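Local coordinates for RE68036p (Drosophila melanogaster, PDB 1SQH), which is of uncertain function but may transfer acyl groups to glycine, as a glycine N-acyltransferase would, at residues L24-H35 / S92-P100. Residues are numbered along the deposited sequence; the frame is centred on the assembly and turned at random.
Sequences LYKVKFGIRNFH and SVSFFSWQP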
loop_
_atom_site.group_PDB
_atom_site.type_symbol
_atom_site.label_atom_id
_atom_site.label_comp_id
_atom_site.label_asym_id
_atom_site.label_seq_id
_atom_site.Cartn_x
_atom_site.Cartn_y
_atom_site.Cartn_z
ATOM N N LEU A 24 -11.259 15.027 -5.075
ATOM C CA LEU A 24 -12.503 14.896 -4.333
ATOM C C LEU A 24 -12.183 14.372 -2.950
ATOM O O LEU A 24 -12.700 14.870 -1.950
ATOM C CB LEU A 24 -13.445 13.910 -4.998
ATOM C CG LEU A 24 -14.348 14.394 -6.111
ATOM C CD1 LEU A 24 -15.249 13.225 -6.501
ATOM C CD2 LEU A 24 -15.174 15.588 -5.645
ATOM N N TYR A 25 -11.342 13.346 -2.894
ATOM C CA TYR A 25 -10.979 12.798 -1.605
ATOM C C TYR A 25 -10.128 13.813 -0.863
ATOM O O TYR A 25 -10.275 13.981 0.350
ATOM C CB TYR A 25 -10.248 11.460 -1.756
ATOM C CG TYR A 25 -11.198 10.284 -1.887
ATOM C CD1 TYR A 25 -11.875 10.030 -3.082
ATOM C CD2 TYR A 25 -11.477 9.472 -0.792
ATOM C CE1 TYR A 25 -12.817 8.991 -3.176
ATOM C CE2 TYR A 25 -12.409 8.440 -0.875
ATOM C CZ TYR A 25 -13.080 8.202 -2.063
ATOM O OH TYR A 25 -14.028 7.194 -2.122
ATOM N N LYS A 26 -9.262 14.518 -1.585
ATOM C CA LYS A 26 -8.427 15.531 -0.939
ATOM C C LYS A 26 -9.306 16.563 -0.229
ATOM O O LYS A 26 -9.083 16.887 0.939
ATOM C CB LYS A 26 -7.531 16.231 -1.968
ATOM C CG LYS A 26 -6.453 17.124 -1.346
ATOM C CD LYS A 26 -5.375 17.490 -2.366
ATOM C CE LYS A 26 -4.310 18.391 -1.755
ATOM N NZ LYS A 26 -3.196 18.681 -2.703
ATOM N N VAL A 27 -10.320 17.061 -0.926
ATOM C CA VAL A 27 -11.221 18.053 -0.340
ATOM C C VAL A 27 -12.072 17.443 0.780
ATOM O O VAL A 27 -12.122 17.961 1.898
ATOM C CB VAL A 27 -12.178 18.647 -1.415
ATOM C CG1 VAL A 27 -13.138 19.651 -0.771
ATOM C CG2 VAL A 27 -11.375 19.305 -2.529
ATOM N N LYS A 28 -12.737 16.333 0.471
ATOM C CA LYS A 28 -13.611 15.655 1.429
ATOM C C LYS A 28 -12.989 15.188 2.747
ATOM O O LYS A 28 -13.569 15.398 3.820
ATOM C CB LYS A 28 -14.262 14.450 0.759
ATOM C CG LYS A 28 -15.197 13.671 1.665
ATOM C CD LYS A 28 -16.507 14.419 1.837
ATOM C CE LYS A 28 -17.537 13.572 2.552
ATOM N NZ LYS A 28 -18.850 14.283 2.635
ATOM N N PHE A 29 -11.823 14.549 2.688
ATOM C CA PHE A 29 -11.214 14.026 3.906
ATOM C C PHE A 29 -9.890 14.610 4.340
ATOM O O PHE A 29 -9.462 14.373 5.472
ATOM C CB PHE A 29 -11.037 12.517 3.792
ATOM C CG PHE A 29 -12.326 11.766 3.647
ATOM C CD1 PHE A 29 -13.274 11.783 4.666
ATOM C CD2 PHE A 29 -12.579 11.011 2.500
ATOM C CE1 PHE A 29 -14.460 11.048 4.549
ATOM C CE2 PHE A 29 -13.760 10.274 2.375
ATOM C CZ PHE A 29 -14.703 10.292 3.401
ATOM N N GLY A 30 -9.222 15.345 3.459
ATOM C CA GLY A 30 -7.943 15.905 3.849
ATOM C C GLY A 30 -6.751 15.048 3.462
ATOM O O GLY A 30 -6.878 13.874 3.109
ATOM N N ILE A 31 -5.580 15.656 3.559
ATOM C CA ILE A 31 -4.305 15.042 3.217
ATOM C C ILE A 31 -3.874 13.776 3.994
ATOM O O ILE A 31 -2.916 13.096 3.601
ATOM C CB ILE A 31 -3.206 16.136 3.340
ATOM C CG1 ILE A 31 -2.311 16.106 2.119
ATOM C CG2 ILE A 31 -2.431 15.988 4.641
ATOM C CD1 ILE A 31 -3.009 16.643 0.886
ATOM N N ARG A 32 -4.562 13.451 5.084
ATOM C CA ARG A 32 -4.182 12.276 5.886
ATOM C C ARG A 32 -4.977 11.026 5.557
ATOM O O ARG A 32 -4.693 9.947 6.073
ATOM C CB ARG A 32 -4.361 12.549 7.379
ATOM C CG ARG A 32 -3.390 13.516 8.001
ATOM C CD ARG A 32 -3.923 13.896 9.362
ATOM N NE ARG A 32 -2.916 14.444 10.254
ATOM C CZ ARG A 32 -2.591 13.896 11.420
ATOM N NH1 ARG A 32 -3.192 12.780 11.829
ATOM N NH2 ARG A 32 -1.675 14.468 12.186
ATOM N N ASN A 33 -5.975 11.182 4.706
ATOM C CA ASN A 33 -6.842 10.077 4.314
ATOM C C ASN A 33 -6.129 9.038 3.434
ATOM O O ASN A 33 -5.483 9.379 2.444
ATOM C CB ASN A 33 -8.065 10.657 3.613
ATOM C CG ASN A 33 -8.989 9.597 3.115
ATOM O OD1 ASN A 33 -8.838 9.104 1.991
ATOM N ND2 ASN A 33 -9.959 9.218 3.950
ATOM N N PHE A 34 -6.260 7.763 3.792
ATOM C CA PHE A 34 -5.597 6.696 3.055
ATOM C C PHE A 34 -6.042 6.456 1.616
ATOM O O PHE A 34 -5.255 5.965 0.797
ATOM C CB PHE A 34 -5.678 5.401 3.855
ATOM C CG PHE A 34 -4.680 5.327 4.973
ATOM C CD1 PHE A 34 -3.433 4.738 4.770
ATOM C CD2 PHE A 34 -4.966 5.881 6.215
ATOM C CE1 PHE A 34 -2.478 4.698 5.795
ATOM C CE2 PHE A 34 -4.025 5.848 7.246
ATOM C CZ PHE A 34 -2.781 5.257 7.038
ATOM N N HIS A 35 -7.287 6.776 1.293
ATOM C CA HIS A 35 -7.734 6.593 -0.072
ATOM C C HIS A 35 -7.137 7.712 -0.890
ATOM O O HIS A 35 -6.764 7.517 -2.053
ATOM C CB HIS A 35 -9.260 6.570 -0.144
ATOM C CG HIS A 35 -9.836 5.289 0.368
ATOM N ND1 HIS A 35 -9.802 4.121 -0.363
ATOM C CD2 HIS A 35 -10.312 4.958 1.592
ATOM C CE1 HIS A 35 -10.228 3.123 0.393
ATOM N NE2 HIS A 35 -10.541 3.603 1.583
ATOM N N SER A 92 -5.723 -7.568 -6.670
ATOM C CA SER A 92 -5.951 -6.842 -5.430
ATOM C C SER A 92 -7.039 -5.816 -5.700
ATOM O O SER A 92 -7.002 -5.118 -6.716
ATOM C CB SER A 92 -4.670 -6.147 -4.973
ATOM O OG SER A 92 -3.695 -7.102 -4.592
ATOM N N VAL A 93 -8.008 -5.743 -4.792
ATOM C CA VAL A 93 -9.122 -4.820 -4.938
ATOM C C VAL A 93 -9.215 -3.834 -3.784
ATOM O O VAL A 93 -9.062 -4.195 -2.615
ATOM C CB VAL A 93 -10.484 -5.580 -5.027
ATOM C CG1 VAL A 93 -11.608 -4.606 -5.318
ATOM C CG2 VAL A 93 -10.426 -6.646 -6.108
ATOM N N SER A 94 -9.449 -2.577 -4.134
ATOM C CA SER A 94 -9.624 -1.508 -3.156
ATOM C C SER A 94 -10.926 -0.824 -3.536
ATOM O O SER A 94 -11.273 -0.766 -4.715
ATOM C CB SER A 94 -8.482 -0.487 -3.230
ATOM O OG SER A 94 -8.727 0.592 -2.340
ATOM N N PHE A 95 -11.648 -0.311 -2.550
ATOM C CA PHE A 95 -12.902 0.367 -2.835
ATOM C C PHE A 95 -13.390 1.204 -1.661
ATOM O O PHE A 95 -13.048 0.948 -0.506
ATOM C CB PHE A 95 -13.974 -0.654 -3.219
ATOM C CG PHE A 95 -14.240 -1.685 -2.157
ATOM C CD1 PHE A 95 -15.054 -1.394 -1.068
ATOM C CD2 PHE A 95 -13.651 -2.945 -2.235
ATOM C CE1 PHE A 95 -15.287 -2.351 -0.071
ATOM C CE2 PHE A 95 -13.876 -3.904 -1.245
ATOM C CZ PHE A 95 -14.694 -3.601 -0.162
ATOM N N PHE A 96 -14.193 2.212 -1.983
ATOM C CA PHE A 96 -14.766 3.091 -0.984
ATOM C C PHE A 96 -15.894 3.907 -1.584
ATOM O O PHE A 96 -16.059 3.977 -2.796
ATOM C CB PHE A 96 -13.725 4.065 -0.410
ATOM C CG PHE A 96 -14.137 4.656 0.909
ATOM C CD1 PHE A 96 -13.983 3.923 2.084
ATOM C CD2 PHE A 96 -14.777 5.898 0.971
ATOM C CE1 PHE A 96 -14.458 4.409 3.307
ATOM C CE2 PHE A 96 -15.261 6.400 2.181
ATOM C CZ PHE A 96 -15.101 5.651 3.355
ATOM N N SER A 97 -16.666 4.516 -0.701
ATOM C CA SER A 97 -17.770 5.388 -1.062
ATOM C C SER A 97 -18.254 5.939 0.262
ATOM O O SER A 97 -18.161 5.258 1.286
ATOM C CB SER A 97 -18.908 4.621 -1.742
ATOM O OG SER A 97 -19.987 5.510 -2.001
ATOM N N TRP A 98 -18.751 7.169 0.262
ATOM C CA TRP A 98 -19.232 7.737 1.506
ATOM C C TRP A 98 -20.730 7.977 1.508
ATOM O O TRP A 98 -21.223 8.848 2.219
ATOM C CB TRP A 98 -18.465 9.024 1.849
ATOM C CG TRP A 98 -18.540 10.133 0.838
ATOM C CD1 TRP A 98 -19.600 10.950 0.590
ATOM C CD2 TRP A 98 -17.478 10.582 -0.011
ATOM N NE1 TRP A 98 -19.268 11.886 -0.359
ATOM C CE2 TRP A 98 -17.970 11.682 -0.746
ATOM C CE3 TRP A 98 -16.154 10.159 -0.220
ATOM C CZ2 TRP A 98 -17.184 12.371 -1.680
ATOM C CZ3 TRP A 98 -15.370 10.851 -1.151
ATOM C CH2 TRP A 98 -15.894 11.944 -1.869
ATOM N N GLN A 99 -21.454 7.193 0.716
ATOM C CA GLN A 99 -22.901 7.315 0.669
ATOM C C GLN A 99 -23.389 6.980 2.083
ATOM O O GLN A 99 -23.147 5.887 2.587
ATOM C CB GLN A 99 -23.484 6.344 -0.359
ATOM C CG GLN A 99 -24.923 6.654 -0.729
ATOM C CD GLN A 99 -25.419 5.825 -1.892
ATOM O OE1 GLN A 99 -26.508 6.060 -2.400
ATOM N NE2 GLN A 99 -24.623 4.844 -2.318
ATOM N N PRO A 100 -24.072 7.934 2.737
ATOM C CA PRO A 100 -24.640 7.902 4.092
ATOM C C PRO A 100 -25.487 6.737 4.603
ATOM O O PRO A 100 -25.721 6.648 5.811
ATOM C CB PRO A 100 -25.405 9.223 4.169
ATOM C CG PRO A 100 -24.594 10.123 3.304
ATOM C CD PRO A 100 -24.347 9.236 2.104
#
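H35 and F96 bring the two backbones closest, their CA atoms 7.9 Å apart, and the gap widens to 10.1 Å between the CA atoms of Y25 and S97. No hydrogen bond joins the two segments; side chains make the contact. W98 gives the largest share. Its CG lies between the backbone N and the carbonyl carbon (chi1 59°), and the indole points its six-membered edge at the Y25 face: W98 CZ3 stands 3.6 Å from Y25 CZ and the planes meet at 68°, a T-shaped pair. K28, bent at chi2, lays its aliphatic chain over one indole face; its CE is 3.7 Å from the centroid of the five-membered ring, a CH-pi contact, while NZ, 4.1 Å from that centroid, adds a cation-pi interaction. F29 closes the cluster obliquely, its CE2 3.5 Å from W98 CE3. Replacing W98 by an alanine is likely to strip the Y25 face of its edge-on partner and the K28 ammonium of its pi surface. Farther along, F96 CB sits over the centre of the H35 imidazole, 3.8 Å from its centroid, and F96 CD2 meets the Y25 ring edge, 3.4 Å from OH. The polar ends are held from outside: Y25 OH bonds to G80 O, Y82 OH to both H35 ND1 and S94 OG, and N126 ND2 also to S94 OG. The Y25, F29 and W98 aromatic cluster packs helix 15-29 against the end of strand 91-96 and the loop after it, in a mixed-sheet fold consistent with the acetyltransferase clan of the DUF5645 family.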